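Local coordinates for imelysin-like protein (Psychrobacter arcticus, PDB 3PF0) that is of unknown function but belongs to the imelysin-like family (peptidase family M75) and has been regarded as a putative metalloendopeptidase, at residues Y67-K72 against A106-S111; V115-A120 against K205-N210; L127-Y132 against Q166-L171; P151-E156 against C186-S191; G170-L175 against A262-Q267. All coordinates share one frame; numbering follows the deposited sequence. Where two conformers were deposited one is given.

Contact 1. Residues Y67-K72 against A106-S111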
# COMPACT_ATOMS: atom_id res chain seq x y z
N TYR A 67 -0.54 5.73 8.07
CA TYR A 67 0.88 5.71 8.37
C TYR A 67 1.12 5.31 9.82
O TYR A 67 2.04 4.53 10.09
CB TYR A 67 1.54 7.07 8.05
CG TYR A 67 1.73 7.33 6.57
CD1 TYR A 67 2.41 6.42 5.76
CD2 TYR A 67 1.28 8.51 5.98
CE1 TYR A 67 2.58 6.65 4.39
CE2 TYR A 67 1.46 8.76 4.62
CZ TYR A 67 2.11 7.82 3.83
OH TYR A 67 2.32 8.08 2.49
N ALA A 68 0.28 5.79 10.76
CA ALA A 68 0.38 5.45 12.18
C ALA A 68 0.19 3.95 12.40
O ALA A 68 0.94 3.34 13.16
CB ALA A 68 -0.63 6.25 13.00
N ASP A 69 -0.78 3.35 11.68
CA ASP A 69 -1.07 1.92 11.75
C ASP A 69 0.09 1.10 11.19
O ASP A 69 0.49 0.14 11.84
CB ASP A 69 -2.37 1.56 11.03
CG ASP A 69 -2.77 0.11 11.29
OD1 ASP A 69 -2.74 -0.31 12.47
OD2 ASP A 69 -3.10 -0.60 10.31
N ALA A 70 0.66 1.49 10.03
CA ALA A 70 1.81 0.78 9.47
C ALA A 70 3.01 0.82 10.46
O ALA A 70 3.69 -0.21 10.64
CB ALA A 70 2.20 1.38 8.12
N ALA A 71 3.23 1.97 11.13
CA ALA A 71 4.31 2.13 12.12
C ALA A 71 4.06 1.22 13.36
O ALA A 71 4.99 0.57 13.83
CB ALA A 71 4.42 3.59 12.55
N LYS A 72 2.80 1.17 13.82
CA LYS A 72 2.34 0.35 14.95
C LYS A 72 2.59 -1.16 14.67
O LYS A 72 3.15 -1.86 15.51
CB LYS A 72 0.84 0.64 15.19
CG LYS A 72 0.12 -0.17 16.25
CD LYS A 72 -1.37 0.19 16.22
CE LYS A 72 -2.26 -0.69 17.06
NZ LYS A 72 -3.63 -0.13 17.18
N ALA A 106 2.18 -5.87 6.15
CA ALA A 106 2.16 -5.72 4.68
C ALA A 106 0.81 -5.17 4.22
O ALA A 106 0.77 -4.32 3.34
CB ALA A 106 2.45 -7.06 4.00
N GLN A 107 -0.29 -5.60 4.89
CA GLN A 107 -1.66 -5.13 4.62
C GLN A 107 -1.82 -3.63 5.00
O GLN A 107 -2.43 -2.89 4.24
CB GLN A 107 -2.68 -5.99 5.37
CG GLN A 107 -2.90 -7.36 4.73
CD GLN A 107 -3.87 -8.19 5.52
OE1 GLN A 107 -3.57 -8.68 6.61
NE2 GLN A 107 -5.05 -8.41 4.98
N ALA A 108 -1.24 -3.21 6.16
CA ALA A 108 -1.27 -1.82 6.65
C ALA A 108 -0.51 -0.89 5.70
O ALA A 108 -0.98 0.21 5.42
CB ALA A 108 -0.69 -1.73 8.06
N TRP A 109 0.64 -1.32 5.21
CA TRP A 109 1.39 -0.49 4.27
C TRP A 109 0.70 -0.43 2.90
O TRP A 109 0.74 0.62 2.26
CB TRP A 109 2.84 -0.95 4.12
CG TRP A 109 3.59 -0.12 3.11
CD1 TRP A 109 3.94 -0.50 1.85
CD2 TRP A 109 3.92 1.27 3.22
NE1 TRP A 109 4.52 0.56 1.18
CE2 TRP A 109 4.49 1.67 1.99
CE3 TRP A 109 3.77 2.23 4.24
CZ2 TRP A 109 4.95 2.97 1.76
CZ3 TRP A 109 4.22 3.53 4.01
CH2 TRP A 109 4.80 3.89 2.79
N ALA A 110 0.04 -1.53 2.48
CA ALA A 110 -0.70 -1.57 1.21
C ALA A 110 -1.80 -0.50 1.23
O ALA A 110 -2.01 0.18 0.23
CB ALA A 110 -1.31 -2.96 0.97
N SER A 111 -2.44 -0.31 2.40
CA SER A 111 -3.46 0.72 2.62
C SER A 111 -2.82 2.11 2.56
O SER A 111 -3.33 2.97 1.84
CB SER A 111 -4.15 0.49 3.95
OG SER A 111 -4.93 -0.70 3.84
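Tyr67 brings the CE1 corner of its ring against the six-membered ring of Trp109, with CE1 3.5 Å from Trp109 CZ3. The rings touch by their rims alone, without stacking, and their planes are turned 42° apart. Trp109 CG is anti to the backbone N (chi1 178°), and from there the indole reaches back toward helix 48-84. Between the backbones the packing is made by alanines. Ala108 CB sits 3.8 Å from Ala70 CA, and Ala70 CB in turn lies at the edge of the indole, 4.3 Å from Trp109 CE3. At the more exposed margin Asp69 OD2 rests 3.5 Å from Ala108 CB, while its other oxygen, OD1, is hydrogen-bonded to Gln73 one turn on in the same helix. Small residues let the backbones come close: the CA atoms of Ala70 and Ala108 are 4.9 Å apart, and the local axes approach to 8.4 Å. Beyond the pair, Leu200 of helix 183-214 touches Ala71 and Trp109. Alanines at the crossing and aromatics beside it make this an antiparallel helix pair, crossing at -160°, in the core of an all-helical bundle.

Contact 2. Residues V115-A120 against K205-N210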
# COMPACT_ATOMS: atom_id res chain seq x y z
N VAL A 115 -1.52 7.00 -0.87
CA VAL A 115 -0.77 8.25 -1.00
C VAL A 115 0.54 7.90 -1.74
O VAL A 115 1.29 7.04 -1.27
CB VAL A 115 -0.52 8.92 0.39
CG1 VAL A 115 0.41 10.13 0.30
CG2 VAL A 115 -1.84 9.33 1.03
N ASN A 116 0.77 8.50 -2.91
CA ASN A 116 1.95 8.24 -3.73
C ASN A 116 2.85 9.49 -3.82
O ASN A 116 3.72 9.58 -4.69
CB ASN A 116 1.52 7.77 -5.14
CG ASN A 116 0.88 8.85 -5.99
OD1 ASN A 116 0.41 9.88 -5.49
ND2 ASN A 116 0.89 8.65 -7.30
N PHE A 117 2.66 10.44 -2.90
CA PHE A 117 3.40 11.70 -2.89
C PHE A 117 3.80 12.06 -1.47
O PHE A 117 3.34 11.44 -0.52
CB PHE A 117 2.53 12.81 -3.51
CG PHE A 117 1.22 13.07 -2.80
CD1 PHE A 117 0.09 12.30 -3.06
CD2 PHE A 117 1.11 14.11 -1.88
CE1 PHE A 117 -1.11 12.54 -2.39
CE2 PHE A 117 -0.10 14.35 -1.21
CZ PHE A 117 -1.20 13.57 -1.48
N GLY A 118 4.63 13.09 -1.35
CA GLY A 118 5.05 13.63 -0.06
C GLY A 118 6.12 12.87 0.70
O GLY A 118 7.03 12.31 0.11
N PRO A 119 6.04 12.91 2.06
CA PRO A 119 7.08 12.29 2.90
C PRO A 119 7.48 10.85 2.57
O PRO A 119 8.66 10.53 2.70
CB PRO A 119 6.46 12.33 4.30
CG PRO A 119 5.52 13.45 4.26
CD PRO A 119 5.01 13.58 2.87
N ALA A 120 6.52 9.99 2.15
CA ALA A 120 6.83 8.60 1.82
C ALA A 120 7.79 8.48 0.61
O ALA A 120 8.53 7.50 0.51
CB ALA A 120 5.56 7.81 1.56
N LYS A 205 5.16 11.52 11.45
CA LYS A 205 5.50 12.80 12.11
C LYS A 205 5.52 13.96 11.12
O LYS A 205 5.09 15.06 11.47
CB LYS A 205 6.86 12.71 12.83
CG LYS A 205 6.80 12.03 14.19
CD LYS A 205 8.06 12.32 15.01
N ASN A 206 5.99 13.71 9.88
CA ASN A 206 6.08 14.67 8.78
C ASN A 206 4.68 15.13 8.32
O ASN A 206 4.47 16.32 8.13
CB ASN A 206 6.86 14.05 7.61
CG ASN A 206 7.50 15.03 6.66
OD1 ASN A 206 6.94 16.07 6.31
ND2 ASN A 206 8.64 14.65 6.10
N TRP A 207 3.75 14.17 8.14
CA TRP A 207 2.37 14.45 7.76
C TRP A 207 1.65 15.23 8.86
O TRP A 207 0.91 16.16 8.54
CB TRP A 207 1.62 13.15 7.44
CG TRP A 207 1.60 12.85 5.97
CD1 TRP A 207 2.44 12.02 5.28
CD2 TRP A 207 0.80 13.51 4.97
NE1 TRP A 207 2.19 12.09 3.93
CE2 TRP A 207 1.17 12.99 3.72
CE3 TRP A 207 -0.22 14.49 5.03
CZ2 TRP A 207 0.54 13.38 2.53
CZ3 TRP A 207 -0.83 14.89 3.85
CH2 TRP A 207 -0.45 14.33 2.62
N GLN A 208 1.88 14.87 10.16
CA GLN A 208 1.27 15.55 11.31
C GLN A 208 1.72 17.00 11.38
O GLN A 208 0.92 17.88 11.73
CB GLN A 208 1.61 14.83 12.63
CG GLN A 208 0.76 13.58 12.87
CD GLN A 208 1.22 12.71 14.01
OE1 GLN A 208 2.40 12.67 14.39
NE2 GLN A 208 0.29 11.94 14.56
N GLN A 209 2.98 17.26 11.01
CA GLN A 209 3.58 18.59 11.01
C GLN A 209 3.21 19.41 9.78
O GLN A 209 2.86 20.59 9.94
CB GLN A 209 5.11 18.44 11.08
CG GLN A 209 5.89 19.76 11.14
CD GLN A 209 5.70 20.50 12.44
OE1 GLN A 209 5.94 19.98 13.53
NE2 GLN A 209 5.30 21.76 12.34
N ASN A 210 3.30 18.82 8.57
CA ASN A 210 3.17 19.57 7.31
C ASN A 210 1.93 19.27 6.44
O ASN A 210 1.94 19.66 5.27
CB ASN A 210 4.44 19.33 6.46
CG ASN A 210 5.75 19.64 7.16
OD1 ASN A 210 6.01 20.77 7.59
ND2 ASN A 210 6.62 18.64 7.28
O HOH W 1 3.52 10.46 2.01
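Trp207 leaves helix 183-214 at CB and reaches over to the loop 115-120, its CG set by a chi1 of -97° that is well off a staggered value. Beyond CG, CD1 comes 3.5 Å from Pro119 CG. NE1 is next, 3.4 Å from Pro119 CD, the proline and indole side chains crossing at about a right angle with the pyrrolidine oblique to the ring. The N-H of NE1 is given to a water 2.8 Å away, lying in the indole plane at its edge. That water also accepts from Ala120 N and donates to Phe117 O; it thereby satisfies the buried indole nitrogen and ties it to both sides of the loop's bend. At the far end CZ2 packs 3.9 Å from Val115 CG1, and CH2 meets Phe117 CE2 at 3.8 Å, the two six-membered rings being inclined at 69°. Pro119 also packs on Asn206, whose CG lies 3.5 Å from Pro119 CG. The Asn206 amide is tied back to its own helix, where OD1 accepts from Asn210 ND2 at 2.8 Å, the donor standing above the carbonyl plane. An alanine here would probably leave Asn210 ND2 without that acceptor and open a gap beside Pro119 CB and CG. The ring of Tyr67, on helix 48-84, also meets the indole, and Leu214 touches both indole and proline. The arrangement is that of a connecting loop, between helices 92-112 and 125-129, sealed onto a bundle helix by a buried tryptophan and a bound water.

Contact 3. Residues L127-Y132 against Q166-L171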
# COMPACT_ATOMS: atom_id res chain seq x y z
N LEU A 127 10.73 3.02 -1.31
CA LEU A 127 11.42 1.86 -1.88
C LEU A 127 12.22 1.12 -0.79
O LEU A 127 12.37 -0.10 -0.88
CB LEU A 127 12.28 2.24 -3.08
CG LEU A 127 11.50 2.63 -4.36
CD1 LEU A 127 12.43 3.12 -5.45
CD2 LEU A 127 10.58 1.48 -4.87
N TYR A 128 12.64 1.84 0.27
CA TYR A 128 13.29 1.23 1.44
C TYR A 128 12.24 0.55 2.29
O TYR A 128 12.57 -0.36 3.05
CB TYR A 128 14.07 2.28 2.27
CG TYR A 128 15.39 2.69 1.66
CD1 TYR A 128 16.57 2.01 1.97
CD2 TYR A 128 15.47 3.77 0.78
CE1 TYR A 128 17.79 2.38 1.39
CE2 TYR A 128 16.69 4.16 0.21
CZ TYR A 128 17.84 3.45 0.52
OH TYR A 128 19.04 3.81 -0.05
N ILE A 129 10.97 0.98 2.16
CA ILE A 129 9.82 0.42 2.89
C ILE A 129 9.23 -0.78 2.11
O ILE A 129 8.94 -1.82 2.72
CB ILE A 129 8.75 1.52 3.17
CG1 ILE A 129 9.27 2.54 4.20
CG2 ILE A 129 7.42 0.91 3.65
CD1 ILE A 129 8.56 3.87 4.20
N ASN A 130 9.01 -0.62 0.80
CA ASN A 130 8.46 -1.68 -0.05
C ASN A 130 9.03 -1.59 -1.46
O ASN A 130 8.49 -0.86 -2.31
CB ASN A 130 6.91 -1.63 -0.07
CG ASN A 130 6.28 -2.84 -0.73
OD1 ASN A 130 6.78 -3.96 -0.65
ND2 ASN A 130 5.16 -2.65 -1.40
N TYR A 131 10.14 -2.31 -1.70
CA TYR A 131 10.78 -2.30 -3.01
C TYR A 131 9.95 -3.17 -3.95
O TYR A 131 10.09 -4.39 -3.98
CB TYR A 131 12.26 -2.76 -2.95
CG TYR A 131 13.03 -2.30 -4.17
CD1 TYR A 131 12.96 -3.00 -5.37
CD2 TYR A 131 13.73 -1.10 -4.15
CE1 TYR A 131 13.59 -2.54 -6.52
CE2 TYR A 131 14.39 -0.63 -5.29
CZ TYR A 131 14.32 -1.35 -6.47
OH TYR A 131 14.97 -0.88 -7.59
N TYR A 132 9.04 -2.52 -4.69
CA TYR A 132 8.09 -3.18 -5.58
C TYR A 132 7.69 -2.23 -6.73
O TYR A 132 7.44 -1.07 -6.46
CB TYR A 132 6.83 -3.61 -4.78
CG TYR A 132 5.84 -4.44 -5.57
CD1 TYR A 132 5.96 -5.82 -5.64
CD2 TYR A 132 4.80 -3.83 -6.27
CE1 TYR A 132 5.07 -6.58 -6.39
CE2 TYR A 132 3.90 -4.58 -7.02
CZ TYR A 132 4.04 -5.96 -7.08
OH TYR A 132 3.17 -6.71 -7.83
N GLN A 166 15.93 -4.81 2.23
CA GLN A 166 15.21 -4.46 3.45
C GLN A 166 13.72 -4.16 3.18
O GLN A 166 13.21 -4.41 2.08
CB GLN A 166 15.90 -3.27 4.14
CG GLN A 166 16.03 -2.03 3.26
CD GLN A 166 16.95 -1.00 3.85
OE1 GLN A 166 16.65 -0.37 4.87
NE2 GLN A 166 18.05 -0.76 3.17
N GLY A 167 13.04 -3.62 4.19
CA GLY A 167 11.62 -3.28 4.14
C GLY A 167 10.73 -4.50 4.17
O GLY A 167 11.17 -5.61 4.50
N ILE A 168 9.46 -4.31 3.77
CA ILE A 168 8.45 -5.38 3.71
C ILE A 168 8.93 -6.58 2.83
O ILE A 168 8.87 -7.70 3.35
CB ILE A 168 7.06 -4.82 3.30
CG1 ILE A 168 6.48 -3.99 4.47
CG2 ILE A 168 6.08 -5.92 2.88
CD1 ILE A 168 5.63 -2.93 4.08
N PRO A 169 9.45 -6.43 1.58
CA PRO A 169 9.88 -7.63 0.82
C PRO A 169 11.14 -8.30 1.38
O PRO A 169 11.29 -9.52 1.21
CB PRO A 169 10.13 -7.09 -0.59
CG PRO A 169 10.43 -5.65 -0.40
CD PRO A 169 9.59 -5.21 0.75
N GLY A 170 12.01 -7.53 2.04
CA GLY A 170 13.21 -8.05 2.69
C GLY A 170 12.84 -8.95 3.86
O GLY A 170 13.34 -10.07 3.98
N LEU A 171 11.91 -8.48 4.71
CA LEU A 171 11.40 -9.24 5.86
C LEU A 171 10.65 -10.50 5.39
O LEU A 171 10.83 -11.57 5.97
CB LEU A 171 10.50 -8.34 6.71
CG LEU A 171 11.23 -7.34 7.61
CD1 LEU A 171 10.35 -6.15 7.96
CD2 LEU A 171 11.79 -8.02 8.86
O HOH W 2 11.84 -2.64 0.47
O HOH W 3 13.99 -0.02 5.55
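Tyr128 and Gln166 cross with the tyrosine ring and the amide 86° apart, the amide coming in at the ring's edge with NE2 3.4 Å from Tyr128 CD1. Gln166 CG stands between its own backbone N and carbonyl carbon (chi1 57°), and the chain then runs out extended. NE2 is hydrogen-bonded to the carbonyls of Ser162 and Leu158, and OE1 accepts from a water that also donates to Tyr128 O. A leucine in its place would probably leave those carbonyls and that water without their partner and the loop less firmly fixed beside Tyr128. Between the backbones, Ile168 N donates to Ile129 O at 2.8 Å, nearly straight at 167°. Gly167 CA is 3.4 Å from the same oxygen, and a side chain here would strike the carbonyls of Tyr128 and Ile129. Gly167, Pro169 and Glu172 fall in the pattern of the imelysin-family GxHxxE motif, with proline in the histidine position. Pro169 lies obliquely to Asn130, its CD 3.4 Å from Asn130 OD1, and Asn130 ND2 is hydrogen-bonded to Glu113. Pro169 CG also comes 3.6 Å from Tyr131 N, which donates to a second water. Ile129 CG2 and Ile168 CD1 approach at 4.3 Å, both packing against Trp109.

Contact 4. Residues P151-E156 against C186-S191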
# COMPACT_ATOMS: atom_id res chain seq x y z
N PRO A 151 26.29 -11.11 10.26
CA PRO A 151 25.49 -11.94 11.19
C PRO A 151 25.02 -11.15 12.42
O PRO A 151 24.08 -11.58 13.09
CB PRO A 151 26.45 -13.07 11.59
CG PRO A 151 27.67 -12.91 10.71
CD PRO A 151 27.72 -11.48 10.31
N ALA A 152 25.67 -10.01 12.70
CA ALA A 152 25.37 -9.10 13.81
C ALA A 152 24.93 -7.73 13.24
O ALA A 152 25.41 -6.67 13.66
CB ALA A 152 26.58 -8.96 14.72
N LEU A 153 24.02 -7.77 12.27
CA LEU A 153 23.47 -6.60 11.61
C LEU A 153 22.67 -5.73 12.58
O LEU A 153 21.95 -6.25 13.44
CB LEU A 153 22.58 -7.06 10.44
CG LEU A 153 22.06 -6.01 9.44
CD1 LEU A 153 23.20 -5.32 8.69
CD2 LEU A 153 21.11 -6.65 8.46
N THR A 154 22.81 -4.41 12.46
CA THR A 154 22.04 -3.47 13.27
C THR A 154 21.07 -2.74 12.34
O THR A 154 21.32 -2.67 11.14
CB THR A 154 22.94 -2.48 14.02
OG1 THR A 154 23.58 -1.63 13.08
CG2 THR A 154 23.98 -3.16 14.92
N ALA A 155 19.99 -2.18 12.91
CA ALA A 155 18.99 -1.38 12.19
C ALA A 155 19.63 -0.19 11.46
O ALA A 155 19.28 0.08 10.32
CB ALA A 155 17.95 -0.88 13.16
N GLU A 156 20.58 0.50 12.13
CA GLU A 156 21.24 1.71 11.61
C GLU A 156 22.13 1.38 10.42
O GLU A 156 22.24 2.20 9.50
CB GLU A 156 22.05 2.41 12.72
CG GLU A 156 21.23 2.84 13.92
CD GLU A 156 20.83 1.76 14.92
OE1 GLU A 156 21.46 0.68 14.92
OE2 GLU A 156 19.85 1.98 15.67
N CYS A 186 17.72 -14.02 12.66
CA CYS A 186 17.01 -13.36 13.76
C CYS A 186 17.43 -11.90 13.89
O CYS A 186 16.57 -11.02 14.03
CB CYS A 186 17.25 -14.12 15.06
SG CYS A 186 15.81 -15.03 15.63
N ALA A 187 18.76 -11.64 13.80
CA ALA A 187 19.34 -10.30 13.87
C ALA A 187 18.86 -9.45 12.71
O ALA A 187 18.63 -8.26 12.89
CB ALA A 187 20.87 -10.37 13.88
N TYR A 188 18.67 -10.07 11.52
CA TYR A 188 18.19 -9.37 10.33
C TYR A 188 16.73 -8.94 10.49
O TYR A 188 16.39 -7.83 10.12
CB TYR A 188 18.35 -10.23 9.04
CG TYR A 188 17.67 -9.58 7.84
CD1 TYR A 188 18.35 -8.65 7.06
CD2 TYR A 188 16.32 -9.81 7.57
CE1 TYR A 188 17.70 -7.98 6.02
CE2 TYR A 188 15.67 -9.15 6.53
CZ TYR A 188 16.37 -8.24 5.75
OH TYR A 188 15.72 -7.58 4.74
N VAL A 189 15.86 -9.84 10.98
CA VAL A 189 14.42 -9.59 11.12
C VAL A 189 14.20 -8.45 12.11
O VAL A 189 13.37 -7.58 11.86
CB VAL A 189 13.64 -10.90 11.48
CG1 VAL A 189 12.20 -10.62 11.91
CG2 VAL A 189 13.68 -11.89 10.31
N MSE A 190 14.99 -8.43 13.20
CA MSE A 190 14.94 -7.37 14.21
C MSE A 190 15.44 -6.06 13.63
O MSE A 190 14.79 -5.02 13.82
CB MSE A 190 15.76 -7.75 15.44
CG MSE A 190 15.09 -8.81 16.31
SE MSE A 190 16.32 -9.42 17.69
CE MSE A 190 16.44 -7.77 18.76
N SER A 191 16.57 -6.10 12.88
CA SER A 191 17.17 -4.90 12.25
C SER A 191 16.25 -4.31 11.18
O SER A 191 16.05 -3.10 11.18
CB SER A 191 18.51 -5.23 11.61
OG SER A 191 19.45 -5.56 12.62
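The loop between helices 138-149 and 167-176 runs along the start of the long helix 183-214 and makes its closest polar approach at Ser191. Cys186, which takes no part in the packing, ties this end of the helix to Cys85 by a disulfide. Ser191 OG, beside its backbone N and anti to the carbonyl carbon (chi1 -67°), lies 2.7 Å from Leu153 O. It is also 2.8 Å from Ala187 O one turn earlier in the helix, which puts two carbonyl oxygens within reach of a single hydroxyl. The loop backbone bends closely round this serine, and the CA atoms of Ala155 and Ser191 are only 4.0 Å apart. On that side Ala155 offers a CA-H to the helix, its CA 3.6 Å from Ser191 O, and Ala155 CB is 3.5 Å from the same oxygen. The apolar half of the contact belongs to Leu153, whose CG is anti to the backbone N (chi1 -171°). Its side chain runs alongside that of Tyr188, both pointing the same way, with CD2 3.7 Å from Tyr188 CD1 and oblique to the ring. Farther back along the loop, Pro151 O rests 3.5 Å from Ala187 CB. The phenol end of Tyr188 is held elsewhere, its OH hydrogen-bonded to Val165 O. Leu153 and Tyr188 both pack on Leu146 of helix 138-149, Tyr188 touches Ala174 of helix 167-176, and Val189 and Met190 turn to Ala81 of helix 48-84, so the loop covers one flank of the helix while those three helices pack on others.

Contact 5. Residues G170-L175 against A262-Q267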
# COMPACT_ATOMS: atom_id res chain seq x y z
N GLY A 170 12.01 -7.53 2.04
CA GLY A 170 13.21 -8.05 2.69
C GLY A 170 12.84 -8.95 3.86
O GLY A 170 13.34 -10.07 3.98
N LEU A 171 11.91 -8.48 4.71
CA LEU A 171 11.40 -9.24 5.86
C LEU A 171 10.65 -10.50 5.39
O LEU A 171 10.83 -11.57 5.97
CB LEU A 171 10.50 -8.34 6.71
CG LEU A 171 11.23 -7.34 7.61
CD1 LEU A 171 10.35 -6.15 7.96
CD2 LEU A 171 11.79 -8.02 8.86
N GLU A 172 9.89 -10.38 4.30
CA GLU A 172 9.14 -11.50 3.74
C GLU A 172 10.08 -12.63 3.37
O GLU A 172 9.83 -13.79 3.72
CB GLU A 172 8.37 -11.04 2.50
CG GLU A 172 7.52 -12.15 1.89
CD GLU A 172 6.88 -11.82 0.56
OE1 GLU A 172 7.21 -10.77 -0.03
OE2 GLU A 172 6.05 -12.63 0.11
N GLU A 173 11.17 -12.28 2.68
CA GLU A 173 12.19 -13.19 2.21
C GLU A 173 12.88 -13.86 3.39
O GLU A 173 13.05 -15.07 3.36
CB GLU A 173 13.20 -12.44 1.32
CG GLU A 173 14.21 -13.34 0.63
CD GLU A 173 13.64 -14.53 -0.12
OE1 GLU A 173 13.01 -14.33 -1.18
OE2 GLU A 173 13.82 -15.68 0.36
N ALA A 174 13.28 -13.08 4.43
CA ALA A 174 13.97 -13.64 5.59
C ALA A 174 13.05 -14.57 6.41
O ALA A 174 13.53 -15.60 6.89
CB ALA A 174 14.50 -12.54 6.47
N LEU A 175 11.75 -14.24 6.53
CA LEU A 175 10.79 -15.06 7.29
C LEU A 175 10.32 -16.33 6.54
O LEU A 175 9.96 -17.32 7.19
CB LEU A 175 9.57 -14.23 7.73
CG LEU A 175 9.86 -13.17 8.79
CD1 LEU A 175 8.72 -12.19 8.90
CD2 LEU A 175 10.19 -13.79 10.15
N ALA A 262 3.43 -9.99 -2.19
CA ALA A 262 3.50 -11.12 -1.24
C ALA A 262 3.55 -12.49 -1.97
O ALA A 262 2.91 -13.45 -1.54
CB ALA A 262 2.34 -11.08 -0.25
N ALA A 263 4.35 -12.57 -3.06
CA ALA A 263 4.52 -13.78 -3.87
C ALA A 263 5.16 -14.93 -3.09
O ALA A 263 4.73 -16.07 -3.25
CB ALA A 263 5.35 -13.47 -5.10
N THR A 264 6.20 -14.64 -2.27
CA THR A 264 6.91 -15.66 -1.50
C THR A 264 6.01 -16.19 -0.37
O THR A 264 5.96 -17.40 -0.15
CB THR A 264 8.23 -15.08 -0.97
OG1 THR A 264 8.99 -14.59 -2.08
CG2 THR A 264 9.05 -16.11 -0.23
N ALA A 265 5.28 -15.29 0.31
CA ALA A 265 4.34 -15.62 1.39
C ALA A 265 3.09 -16.31 0.85
O ALA A 265 2.42 -17.05 1.58
CB ALA A 265 3.95 -14.35 2.13
N GLY A 266 2.77 -16.06 -0.42
CA GLY A 266 1.59 -16.60 -1.09
C GLY A 266 0.34 -15.95 -0.53
O GLY A 266 -0.69 -16.61 -0.34
N GLN A 267 0.42 -14.64 -0.25
CA GLN A 267 -0.70 -13.89 0.33
C GLN A 267 -1.10 -12.69 -0.55
O GLN A 267 -1.42 -11.63 -0.01
CB GLN A 267 -0.34 -13.44 1.77
CG GLN A 267 -0.14 -14.60 2.77
CD GLN A 267 -1.41 -15.37 3.08
OE1 GLN A 267 -2.54 -14.90 2.86
NE2 GLN A 267 -1.26 -16.59 3.61
O HOH W 4 5.82 -8.56 -0.51
O HOH W 5 7.02 -11.44 -2.65
O HOH W 6 11.12 -12.89 -1.65
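Helix 170-175 faces a short turn in which residues 263-265 have helical torsions without regular helical bonds, the nearest CA atoms being those of Glu172 and Ala265, 6.7 Å apart. Glu172 spans the interval with a stretched side chain, CG anti to the backbone N (chi1 -178°), and presents its carboxylate to the backbone of the turn. OE2 accepts from Ala265 N at 2.8 Å with an N-H...O angle of 158°, using the anti lone pair. It also lies 3.1 Å from Thr264 N and 3.4 Å from Ala265 CB. OE1 accepts from two waters, each 2.7 Å away; one in turn takes the N-H of Ala262, the other, weakly, that of Ala263. This glutamate is the last residue of the GxHxxE-like pattern, so the contact probably lies where the family's proposed active site would be. Ala262 O turns back onto Gln267 N, closing the loop just ahead of helix 268-283. Thr264 CB flanks the carboxylate, 3.5 Å from Glu172 OE2. Trp102 of helix 92-112 packs against both Glu172 and Ala265, and Tyr176 touches Thr264 and Ala265.

In the fold
Trp109 and Tyr67 of contact 1 form the common ground of the first three contacts. Tyr67 CE2 comes 3.5 Å from Trp207 CD1 of contact 2, while Trp109 CB lies 3.4 Å from Ile168 CD1 of contact 3. Contacts 3 and 5 share Gly170 and Leu171 on helix 167-176, their centres about 10 Å apart, and together frame the residues matching the GxHxxE pattern. Contact 4 reaches the same helix from helix 183-214: Tyr188 OH is 3.3 Å from Gly170 CA. Contacts 2 and 5 lie on opposite sides of the chain's centre, about 27 Å between centres, the latter at what may correspond to the family's proposed site.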